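Local atomic coordinates of phosphoribosylaminoimidazole-succinocarboxamide synthase (Ehrlichia chaffeensis str. Arkansas, PDB entry 3KRE), a protein that catalyses the ATP-dependent joining of L-aspartate to 5-amino-1-(5-phospho-D-ribosyl)imidazole-4-carboxylate, giving SAICAR in de novo purine biosynthesis. Residues A[94-97]-A[98-101]; A[183-186]-A[187-191]; A[231-234]-A[235-239]; A[225-228]-A[229-232]. One frame throughout, in Å; residues are numbered along the deposited sequence. Where two conformers were deposited one is given.

Contact 1. Residues A[94-97]-A[98-101]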
loop_
_atom_site.group_PDB
_atom_site.type_symbol
_atom_site.label_atom_id
_atom_site.label_comp_id
_atom_site.label_asym_id
_atom_site.label_seq_id
_atom_site.Cartn_x
_atom_site.Cartn_y
_atom_site.Cartn_z
ATOM N N LEU A 94 3.125 -8.190 14.983
ATOM C CA LEU A 94 4.295 -7.300 14.916
ATOM C C LEU A 94 5.429 -7.978 15.700
ATOM O O LEU A 94 5.252 -8.353 16.857
ATOM C CB LEU A 94 3.922 -5.939 15.519
ATOM C CG LEU A 94 4.976 -4.845 15.539
ATOM C CD1 LEU A 94 5.409 -4.477 14.097
ATOM C CD2 LEU A 94 4.414 -3.595 16.275
ATOM N N LEU A 95 6.591 -8.156 15.075
ATOM C CA LEU A 95 7.700 -8.875 15.715
ATOM C C LEU A 95 8.726 -7.973 16.369
ATOM O O LEU A 95 9.207 -8.263 17.478
ATOM C CB LEU A 95 8.387 -9.744 14.690
ATOM C CG LEU A 95 7.533 -10.879 14.153
ATOM C CD1 LEU A 95 8.287 -11.547 13.009
ATOM C CD2 LEU A 95 7.184 -11.961 15.251
ATOM N N ASN A 96 9.113 -6.924 15.645
ATOM C CA ASN A 96 10.167 -6.007 16.071
ATOM C C ASN A 96 10.132 -4.712 15.252
ATOM O O ASN A 96 9.196 -4.500 14.493
ATOM C CB ASN A 96 11.534 -6.703 16.012
ATOM C CG ASN A 96 11.870 -7.226 14.640
ATOM O OD1 ASN A 96 11.887 -6.479 13.679
ATOM N ND2 ASN A 96 12.183 -8.523 14.550
ATOM N N GLN A 97 11.143 -3.849 15.391
ATOM C CA GLN A 97 11.126 -2.539 14.738
ATOM C C GLN A 97 10.945 -2.601 13.219
ATOM O O GLN A 97 10.372 -1.733 12.643
ATOM C CB GLN A 97 12.421 -1.786 15.040
ATOM C CG GLN A 97 12.529 -1.248 16.462
ATOM C CD GLN A 97 13.794 -0.436 16.635
ATOM O OE1 GLN A 97 14.899 -0.980 16.643
ATOM N NE2 GLN A 97 13.644 0.871 16.737
ATOM N N ARG A 98 11.457 -3.644 12.580
ATOM C CA ARG A 98 11.468 -3.724 11.118
ATOM C C ARG A 98 10.589 -4.815 10.546
ATOM O O ARG A 98 10.418 -4.878 9.329
ATOM C CB ARG A 98 12.889 -3.986 10.645
ATOM C CG ARG A 98 13.716 -2.746 10.690
ATOM C CD ARG A 98 14.997 -2.909 9.965
ATOM N NE ARG A 98 15.733 -1.682 10.158
ATOM C CZ ARG A 98 15.558 -0.573 9.444
ATOM N NH1 ARG A 98 14.722 -0.543 8.424
ATOM N NH2 ARG A 98 16.255 0.504 9.756
ATOM N N GLU A 99 10.050 -5.676 11.413
ATOM C CA GLU A 99 9.484 -6.940 10.939
ATOM C C GLU A 99 8.123 -7.224 11.490
ATOM O O GLU A 99 7.809 -6.901 12.630
ATOM C CB GLU A 99 10.411 -8.111 11.274
ATOM C CG GLU A 99 11.752 -7.979 10.582
ATOM C CD GLU A 99 12.724 -9.086 10.855
ATOM O OE1 GLU A 99 12.599 -9.793 11.879
ATOM O OE2 GLU A 99 13.655 -9.225 10.035
ATOM N N GLN A 100 7.324 -7.847 10.656
ATOM C CA GLN A 100 6.049 -8.399 11.091
ATOM C C GLN A 100 5.918 -9.790 10.512
ATOM O O GLN A 100 6.480 -10.086 9.459
ATOM C CB GLN A 100 4.867 -7.485 10.718
ATOM C CG GLN A 100 4.850 -6.925 9.383
ATOM C CD GLN A 100 3.798 -5.852 9.225
ATOM O OE1 GLN A 100 2.660 -6.155 8.911
ATOM N NE2 GLN A 100 4.199 -4.571 9.375
ATOM N N LEU A 101 5.205 -10.632 11.233
ATOM C CA LEU A 101 4.880 -11.982 10.832
ATOM C C LEU A 101 3.597 -11.918 10.021
ATOM O O LEU A 101 2.584 -11.352 10.469
ATOM C CB LEU A 101 4.657 -12.866 12.050
ATOM C CG LEU A 101 4.609 -14.380 11.785
ATOM C CD1 LEU A 101 5.986 -14.881 11.250
ATOM C CD2 LEU A 101 4.193 -15.148 13.040
#
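L94 and Q100 form an antiparallel non-hydrogen-bonded pair, their CA atoms 4.3 Å apart, and beyond them the chain doubles back in a beta hairpin that joins strand 91-94 to strand 99-107. Segments 94-97 and 98-101 run in nearly opposite directions. E99 O takes two amides from the same face of its plane, L95 N at 3.0 Å and N96 N at 3.3 Å. With L95 near helical backbone angles and N96 extended, this is the pattern of a classic beta bulge. Residues N96 to E99 then make a type I turn, whose closing bond from E99 N to N96 O is weak.

Asparagine suits the first position of the turn because its short amide can serve the turn with both ends. Its chi1 of 58° tucks CG between the backbone N and the carbonyl carbon, and OD1 accepts from R98 N at 3.1 Å in the carbonyl plane, an Asx turn. The other end gives a nearly straight bond, 169°, from N96 ND2 to E99 OE1 at 3.0 Å. ND2 comes to that oxygen from above the carboxylate plane, while E99 OE2 is held by H48 ND1, so both oxygens of the acid are engaged. The arm of R98 extends from the turn to D51 and to F49 O, and the buried Q100 bonds N72 on helix 67-84. On the more exposed side, L95 leans across L101, with L95 CD1 4.0 Å from L101 CB.

Contact 2. Residues A[183-186]-A[187-191]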
loop_
_atom_site.group_PDB
_atom_site.type_symbol
_atom_site.label_atom_id
_atom_site.label_comp_id
_atom_site.label_asym_id
_atom_site.label_seq_id
_atom_site.Cartn_x
_atom_site.Cartn_y
_atom_site.Cartn_z
ATOM N N LEU A 183 -9.896 3.825 5.952
ATOM C CA LEU A 183 -8.642 4.597 6.023
ATOM C C LEU A 183 -8.876 6.100 5.914
ATOM O O LEU A 183 -8.226 6.881 6.617
ATOM C CB LEU A 183 -7.657 4.149 4.935
ATOM C CG LEU A 183 -7.145 2.717 4.970
ATOM C CD1 LEU A 183 -6.139 2.432 3.845
ATOM C CD2 LEU A 183 -6.482 2.444 6.340
ATOM N N SER A 184 -9.771 6.519 5.015
ATOM C CA SER A 184 -10.048 7.947 4.854
ATOM C C SER A 184 -10.543 8.546 6.157
ATOM O O SER A 184 -10.131 9.621 6.547
ATOM C CB SER A 184 -11.079 8.222 3.737
ATOM O OG SER A 184 -10.504 7.986 2.494
ATOM N N GLU A 185 -11.394 7.822 6.851
ATOM C CA GLU A 185 -11.973 8.318 8.087
ATOM C C GLU A 185 -10.917 8.380 9.195
ATOM O O GLU A 185 -10.790 9.373 9.925
ATOM C CB GLU A 185 -13.165 7.450 8.506
ATOM C CG GLU A 185 -13.742 7.853 9.856
ATOM C CD GLU A 185 -15.107 7.246 10.158
ATOM O OE1 GLU A 185 -15.981 7.203 9.256
ATOM O OE2 GLU A 185 -15.315 6.857 11.329
ATOM N N LEU A 186 -10.112 7.348 9.283
ATOM C CA LEU A 186 -9.169 7.319 10.387
ATOM C C LEU A 186 -8.082 8.386 10.182
ATOM O O LEU A 186 -7.709 9.062 11.142
ATOM C CB LEU A 186 -8.667 5.900 10.622
ATOM C CG LEU A 186 -7.596 5.276 9.836
ATOM C CD1 LEU A 186 -6.277 5.809 10.385
ATOM C CD2 LEU A 186 -7.747 3.717 9.971
ATOM N N PHE A 187 -7.677 8.622 8.936
ATOM C CA PHE A 187 -6.730 9.689 8.648
ATOM C C PHE A 187 -7.352 11.066 8.852
ATOM O O PHE A 187 -6.740 11.947 9.438
ATOM C CB PHE A 187 -6.152 9.555 7.236
ATOM C CG PHE A 187 -5.026 8.564 7.126
ATOM C CD1 PHE A 187 -3.866 8.721 7.867
ATOM C CD2 PHE A 187 -5.107 7.492 6.262
ATOM C CE1 PHE A 187 -2.801 7.818 7.742
ATOM C CE2 PHE A 187 -4.043 6.618 6.134
ATOM C CZ PHE A 187 -2.918 6.771 6.885
ATOM N N PHE A 188 -8.596 11.240 8.427
ATOM C CA PHE A 188 -9.271 12.522 8.598
ATOM C C PHE A 188 -9.321 12.923 10.074
ATOM O O PHE A 188 -9.130 14.081 10.419
ATOM C CB PHE A 188 -10.684 12.452 8.043
ATOM C CG PHE A 188 -11.463 13.719 8.244
ATOM C CD1 PHE A 188 -11.373 14.743 7.324
ATOM C CD2 PHE A 188 -12.242 13.900 9.374
ATOM C CE1 PHE A 188 -12.078 15.934 7.512
ATOM C CE2 PHE A 188 -12.932 15.082 9.582
ATOM C CZ PHE A 188 -12.862 16.083 8.642
ATOM N N ASN A 189 -9.578 11.940 10.926
ATOM C CA ASN A 189 -9.714 12.151 12.356
ATOM C C ASN A 189 -8.401 12.542 13.037
ATOM O O ASN A 189 -8.426 13.083 14.119
ATOM C CB ASN A 189 -10.406 10.936 13.017
ATOM C CG ASN A 189 -11.894 10.858 12.635
ATOM O OD1 ASN A 189 -12.491 11.869 12.309
ATOM N ND2 ASN A 189 -12.476 9.663 12.672
ATOM N N VAL A 190 -7.277 12.340 12.364
ATOM C CA VAL A 190 -5.995 12.847 12.861
ATOM C C VAL A 190 -5.443 13.911 11.924
ATOM O O VAL A 190 -4.264 14.235 11.964
ATOM C CB VAL A 190 -5.006 11.699 13.142
ATOM C CG1 VAL A 190 -5.588 10.785 14.189
ATOM C CG2 VAL A 190 -4.647 10.962 11.821
ATOM N N GLY A 191 -6.308 14.494 11.107
ATOM C CA GLY A 191 -5.964 15.695 10.339
ATOM C C GLY A 191 -5.165 15.489 9.057
ATOM O O GLY A 191 -4.418 16.385 8.625
#
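F187 N donates to L183 O at 3.0 Å, the first of three successive helical bonds that span these segments near the end of helix 166-189. F188 N follows, reaching S184 O at 2.9 Å, and then N189 N, reaching E185 O at 3.0 Å. S184 meets its own polar need within the helix, its OG being bonded to N180 O one turn back.

Past N189 the pattern changes to a Schellman motif. G191 N turns back to F188 O at 2.9 Å and I192 N to F187 O, which also receives V190 N. G191 is the C-prime residue, and its phi of 81° is one that glycine adopts easily. V190 O accepts from K256 NZ.

F187, L186 and the buried L183 form the apolar side, L183 resting on L82 and L194. The F187 ring leaves the helix beside L183, bringing its CD2 to 3.2 Å from L183 O, and L186 CD1 lies over one face of that ring. For L186 this depends on an uncommon helical rotamer, chi1 81°, which folds CG back over the backbone. Helices 67-84 and 246-257 both pack against F187 and L186. At the exposed side, N189 ND2 rests 3.6 Å from E185 CG, the amide and carboxylate planes turned 62° apart.

Contact 3. Residues A[231-234]-A[235-239]. With EDO (1,2-ethanediol), chain H; EDO (1,2-ethanediol), chain D.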
loop_
_atom_site.group_PDB
_atom_site.type_symbol
_atom_site.label_atom_id
_atom_site.label_comp_id
_atom_site.label_asym_id
_atom_site.label_seq_id
_atom_site.Cartn_x
_atom_site.Cartn_y
_atom_site.Cartn_z
ATOM N N ASN A 231 -2.001 21.364 3.269
ATOM C CA ASN A 231 -1.707 20.575 2.089
ATOM C C ASN A 231 -0.260 20.116 2.006
ATOM O O ASN A 231 0.167 19.758 0.944
ATOM C CB ASN A 231 -2.048 21.330 0.793
ATOM C CG ASN A 231 -3.519 21.572 0.639
ATOM O OD1 ASN A 231 -3.932 22.673 0.293
ATOM N ND2 ASN A 231 -4.317 20.545 0.897
ATOM N N LYS A 232 0.474 20.097 3.115
ATOM C CA LYS A 232 1.810 19.501 3.108
ATOM C C LYS A 232 1.708 18.007 2.818
ATOM O O LYS A 232 0.897 17.324 3.395
ATOM C CB LYS A 232 2.444 19.648 4.451
ATOM C CG LYS A 232 3.925 19.476 4.462
ATOM C CD LYS A 232 4.503 20.399 5.528
ATOM C CE LYS A 232 5.957 20.175 5.685
ATOM N NZ LYS A 232 6.367 20.504 7.066
ATOM N N ARG A 233 2.551 17.534 1.927
ATOM C CA ARG A 233 2.653 16.107 1.596
ATOM C C ARG A 233 3.471 15.427 2.657
ATOM O O ARG A 233 4.532 15.940 3.039
ATOM C CB ARG A 233 3.317 15.952 0.235
ATOM C CG ARG A 233 2.613 16.721 -0.874
ATOM C CD ARG A 233 3.098 16.292 -2.261
ATOM N NE ARG A 233 2.554 17.134 -3.329
ATOM C CZ ARG A 233 1.962 16.723 -4.457
ATOM N NH1 ARG A 233 1.818 15.442 -4.743
ATOM N NH2 ARG A 233 1.519 17.632 -5.323
ATOM N N LEU A 234 3.001 14.279 3.144
ATOM C CA LEU A 234 3.663 13.562 4.227
ATOM C C LEU A 234 4.342 12.274 3.761
ATOM O O LEU A 234 5.127 11.682 4.503
ATOM C CB LEU A 234 2.658 13.229 5.313
ATOM C CG LEU A 234 1.996 14.462 5.894
ATOM C CD1 LEU A 234 0.926 14.006 6.853
ATOM C CD2 LEU A 234 3.019 15.415 6.538
ATOM N N ASP A 235 4.081 11.903 2.510
ATOM C CA ASP A 235 4.357 10.553 2.026
ATOM C C ASP A 235 5.608 10.521 1.127
ATOM O O ASP A 235 6.356 11.500 1.051
ATOM C CB ASP A 235 3.140 10.063 1.265
ATOM C CG ASP A 235 2.772 10.966 0.118
ATOM O OD1 ASP A 235 1.979 11.919 0.337
ATOM O OD2 ASP A 235 3.266 10.726 -1.012
ATOM N N LYS A 236 5.770 9.415 0.399
ATOM C CA LYS A 236 6.878 9.187 -0.538
ATOM C C LYS A 236 7.057 10.302 -1.593
ATOM O O LYS A 236 8.153 10.482 -2.102
ATOM C CB LYS A 236 6.652 7.843 -1.232
ATOM C CG LYS A 236 7.651 7.462 -2.270
ATOM C CD LYS A 236 7.488 5.979 -2.600
ATOM C CE LYS A 236 8.369 5.607 -3.740
ATOM N NZ LYS A 236 8.355 4.151 -4.035
ATOM N N ASP A 237 5.998 11.058 -1.888
ATOM C CA ASP A 237 6.138 12.246 -2.770
ATOM C C ASP A 237 7.181 13.221 -2.262
ATOM O O ASP A 237 7.765 13.950 -3.063
ATOM C CB ASP A 237 4.825 13.008 -3.026
ATOM C CG ASP A 237 4.016 12.415 -4.166
ATOM O OD1 ASP A 237 4.569 11.618 -4.957
ATOM O OD2 ASP A 237 2.807 12.743 -4.251
ATOM N N ARG A 238 7.449 13.228 -0.957
ATOM C CA ARG A 238 8.534 14.097 -0.448
ATOM C C ARG A 238 9.879 13.699 -1.059
ATOM O O ARG A 238 10.709 14.549 -1.369
ATOM C CB ARG A 238 8.609 14.092 1.084
ATOM C CG ARG A 238 7.360 14.628 1.776
ATOM C CD ARG A 238 7.631 15.141 3.187
ATOM N NE ARG A 238 8.434 16.340 3.118
ATOM C CZ ARG A 238 7.957 17.571 2.858
ATOM N NH1 ARG A 238 6.656 17.792 2.727
ATOM N NH2 ARG A 238 8.797 18.578 2.730
ATOM N N TYR A 239 10.071 12.395 -1.232
ATOM C CA TYR A 239 11.243 11.899 -1.935
ATOM C C TYR A 239 11.129 12.112 -3.444
ATOM O O TYR A 239 12.055 12.655 -4.070
ATOM C CB TYR A 239 11.470 10.437 -1.596
ATOM C CG TYR A 239 12.596 9.836 -2.383
ATOM C CD1 TYR A 239 13.907 10.225 -2.154
ATOM C CD2 TYR A 239 12.350 8.908 -3.384
ATOM C CE1 TYR A 239 14.952 9.702 -2.919
ATOM C CE2 TYR A 239 13.378 8.387 -4.137
ATOM C CZ TYR A 239 14.679 8.788 -3.895
ATOM O OH TYR A 239 15.744 8.277 -4.626
HETATM C C1 EDO H . 6.086 16.838 7.242
HETATM O O1 EDO H . 5.524 18.051 7.768
HETATM C C2 EDO H . 7.519 16.983 6.738
HETATM O O2 EDO H . 8.288 17.745 7.686
HETATM C C1 EDO D . 2.752 6.271 -2.876
HETATM O O1 EDO D . 2.581 6.574 -4.241
HETATM C C2 EDO D . 2.589 7.523 -2.023
HETATM O O2 EDO D . 3.481 8.530 -2.446
#
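R233 and R238 share the work of fastening this bend, each turning the edge of its guanidinium to an oxygen of the other segment. R238 NH1 meets R233 O at 2.8 Å, and the approach is nearly ideal: the oxygen lies in the guanidinium plane and the nitrogen in the carbonyl plane. A bend at chi3, 69°, brings the end of R238 back to the preceding loop instead of letting it run on past the helix. R233 instead keeps an extended arm, which carries NH1 to D237 OD2 at 2.9 Å in a salt bridge. The two planes are 60° apart: OD2 lies at the guanidinium edge, NH1 stands above the carboxylate plane, and the bond is bent, 136° at the hydrogen.

D235 precedes the turn into the helix and suits the place as an acid that can cap it: its OD2 accepts from D237 N at 2.9 Å, an Asx turn. The same oxygen is bonded by an ethanediol hydroxyl, O2 of the chain D molecule, at 2.6 Å. D235 N, by contrast, is buried with no partner in the model. A second ethanediol, chain H, lays its C2 over a face of the R238 guanidinium and is gripped by K232 NZ through O1 at 2.7 Å. Both diols probably come from the crystallisation liquor.

Further partners tie the bend into the fold. R224 of strand 223-227 also bridges D237 OD2, D130 takes R233 NH2, and L234 is packed on E252 and V253 of helix 246-257.

Contact 4. Residues A[225-228]-A[229-232]. With EDO (1,2-ethanediol), chain H.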
loop_
_atom_site.group_PDB
_atom_site.type_symbol
_atom_site.label_atom_id
_atom_site.label_comp_id
_atom_site.label_asym_id
_atom_site.label_seq_id
_atom_site.Cartn_x
_atom_site.Cartn_y
_atom_site.Cartn_z
ATOM N N LEU A 225 -0.646 11.185 1.266
ATOM C CA LEU A 225 -1.186 11.632 2.574
ATOM C C LEU A 225 -0.850 13.089 2.717
ATOM O O LEU A 225 0.317 13.437 2.767
ATOM C CB LEU A 225 -0.528 10.852 3.716
ATOM C CG LEU A 225 -0.800 9.358 3.744
ATOM C CD1 LEU A 225 0.100 8.600 4.797
ATOM C CD2 LEU A 225 -2.301 8.981 3.926
ATOM N N TRP A 226 -1.860 13.950 2.760
ATOM C CA TRP A 226 -1.600 15.385 2.876
ATOM C C TRP A 226 -2.184 15.910 4.175
ATOM O O TRP A 226 -3.293 15.581 4.527
ATOM C CB TRP A 226 -2.245 16.185 1.741
ATOM C CG TRP A 226 -1.747 15.873 0.357
ATOM C CD1 TRP A 226 -0.748 15.016 0.015
ATOM C CD2 TRP A 226 -2.234 16.427 -0.860
ATOM N NE1 TRP A 226 -0.579 14.990 -1.338
ATOM C CE2 TRP A 226 -1.489 15.844 -1.908
ATOM C CE3 TRP A 226 -3.248 17.344 -1.177
ATOM C CZ2 TRP A 226 -1.719 16.143 -3.249
ATOM C CZ3 TRP A 226 -3.464 17.660 -2.521
ATOM C CH2 TRP A 226 -2.709 17.047 -3.539
ATOM N N ASP A 227 -1.438 16.755 4.866
ATOM C CA ASP A 227 -1.943 17.449 6.011
ATOM C C ASP A 227 -3.124 18.322 5.558
ATOM O O ASP A 227 -3.052 19.050 4.555
ATOM C CB ASP A 227 -0.833 18.302 6.632
ATOM C CG ASP A 227 -1.329 19.073 7.833
ATOM O OD1 ASP A 227 -1.601 18.402 8.824
ATOM O OD2 ASP A 227 -1.512 20.303 7.728
ATOM N N ILE A 228 -4.243 18.234 6.264
ATOM C CA ILE A 228 -5.475 18.902 5.790
ATOM C C ILE A 228 -5.371 20.446 5.801
ATOM O O ILE A 228 -5.784 21.131 4.844
ATOM C CB ILE A 228 -6.709 18.408 6.595
ATOM C CG1 ILE A 228 -7.137 17.044 6.045
ATOM C CG2 ILE A 228 -7.873 19.409 6.525
ATOM C CD1 ILE A 228 -8.176 16.299 6.893
ATOM N N SER A 229 -4.798 20.982 6.857
ATOM C CA SER A 229 -4.735 22.425 7.027
ATOM C C SER A 229 -3.767 23.134 6.044
ATOM O O SER A 229 -4.047 24.265 5.614
ATOM C CB SER A 229 -4.379 22.752 8.481
ATOM O OG SER A 229 -3.058 22.336 8.791
ATOM N N THR A 230 -2.658 22.478 5.682
ATOM C CA THR A 230 -1.574 23.113 4.895
ATOM C C THR A 230 -1.399 22.523 3.505
ATOM O O THR A 230 -0.721 23.106 2.663
ATOM C CB THR A 230 -0.251 22.919 5.583
ATOM O OG1 THR A 230 -0.050 21.514 5.811
ATOM C CG2 THR A 230 -0.265 23.616 6.908
ATOM N N ASN A 231 -2.001 21.364 3.269
ATOM C CA ASN A 231 -1.707 20.575 2.089
ATOM C C ASN A 231 -0.260 20.116 2.006
ATOM O O ASN A 231 0.167 19.758 0.944
ATOM C CB ASN A 231 -2.048 21.330 0.793
ATOM C CG ASN A 231 -3.519 21.572 0.639
ATOM O OD1 ASN A 231 -3.932 22.673 0.293
ATOM N ND2 ASN A 231 -4.317 20.545 0.897
ATOM N N LYS A 232 0.474 20.097 3.115
ATOM C CA LYS A 232 1.810 19.501 3.108
ATOM C C LYS A 232 1.708 18.007 2.818
ATOM O O LYS A 232 0.897 17.324 3.395
ATOM C CB LYS A 232 2.444 19.648 4.451
ATOM C CG LYS A 232 3.925 19.476 4.462
ATOM C CD LYS A 232 4.503 20.399 5.528
ATOM C CE LYS A 232 5.957 20.175 5.685
ATOM N NZ LYS A 232 6.367 20.504 7.066
HETATM C C1 EDO H . 6.086 16.838 7.242
HETATM O O1 EDO H . 5.524 18.051 7.768
HETATM C C2 EDO H . 7.519 16.983 6.738
HETATM O O2 EDO H . 8.288 17.745 7.686
#
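D227 OD2 is the tight centre of this turn, accepting three hydrogen bonds from the loop that follows. S229 OG comes on the syn side at 2.8 Å, while T230 OG1 at 2.7 Å and T230 N at 3.2 Å come on the anti side. A chi1 of 179° sets the carboxylate trans to the D227 amide nitrogen, among the loop's donors, and a short acid followed by two small hydroxyl residues suits this. The other oxygen, D227 OD1, has K256 NZ as a long, weak ion-pair partner. T230 OG1 in turn accepts from K232 N at 3.1 Å, an ST turn.

At the end of strand 223-227, N231 N returns weakly to D227 O, the bond of an alpha turn, and D227 N to K232 O at 2.8 Å closes the loop one residue wider. N231 completes the reversal in the left-handed region, which asparagine tolerates better than most residues. K232 O also meets W226 CA in a CA-H...O contact.

The outer side is looser. I228, S229 and T230 lie at the solvent, and I228 has F188 and K193 as neighbours. The exposed side chain of N231 merely brushes the tryptophan, ND2 lying 4.0 Å from W226 CE3, with amide and ring planes 77° apart.

Overall arrangement
Contact 3 is the buried one, contacts 2 and 4 are partly buried, and contact 1 lies at the surface. Contacts 3 and 4 are continuous, sharing N231 and K232: L234 N to L225 O and D235 OD1 to L225 N bind the bend to strand 223-227. Contact 2 meets contact 4 where G191 O receives I228 N, and F187 packs on L225. Contact 1 stands apart, centred about 24 Å or more from the centres of the others, though strand 99-107 belongs to the same sheet as strand 223-227. Its amide-rich hairpin and the hydroxyl-carboxylate turn of contact 4 differ from the apolar helix end of contact 2 and the buried charges of contact 3.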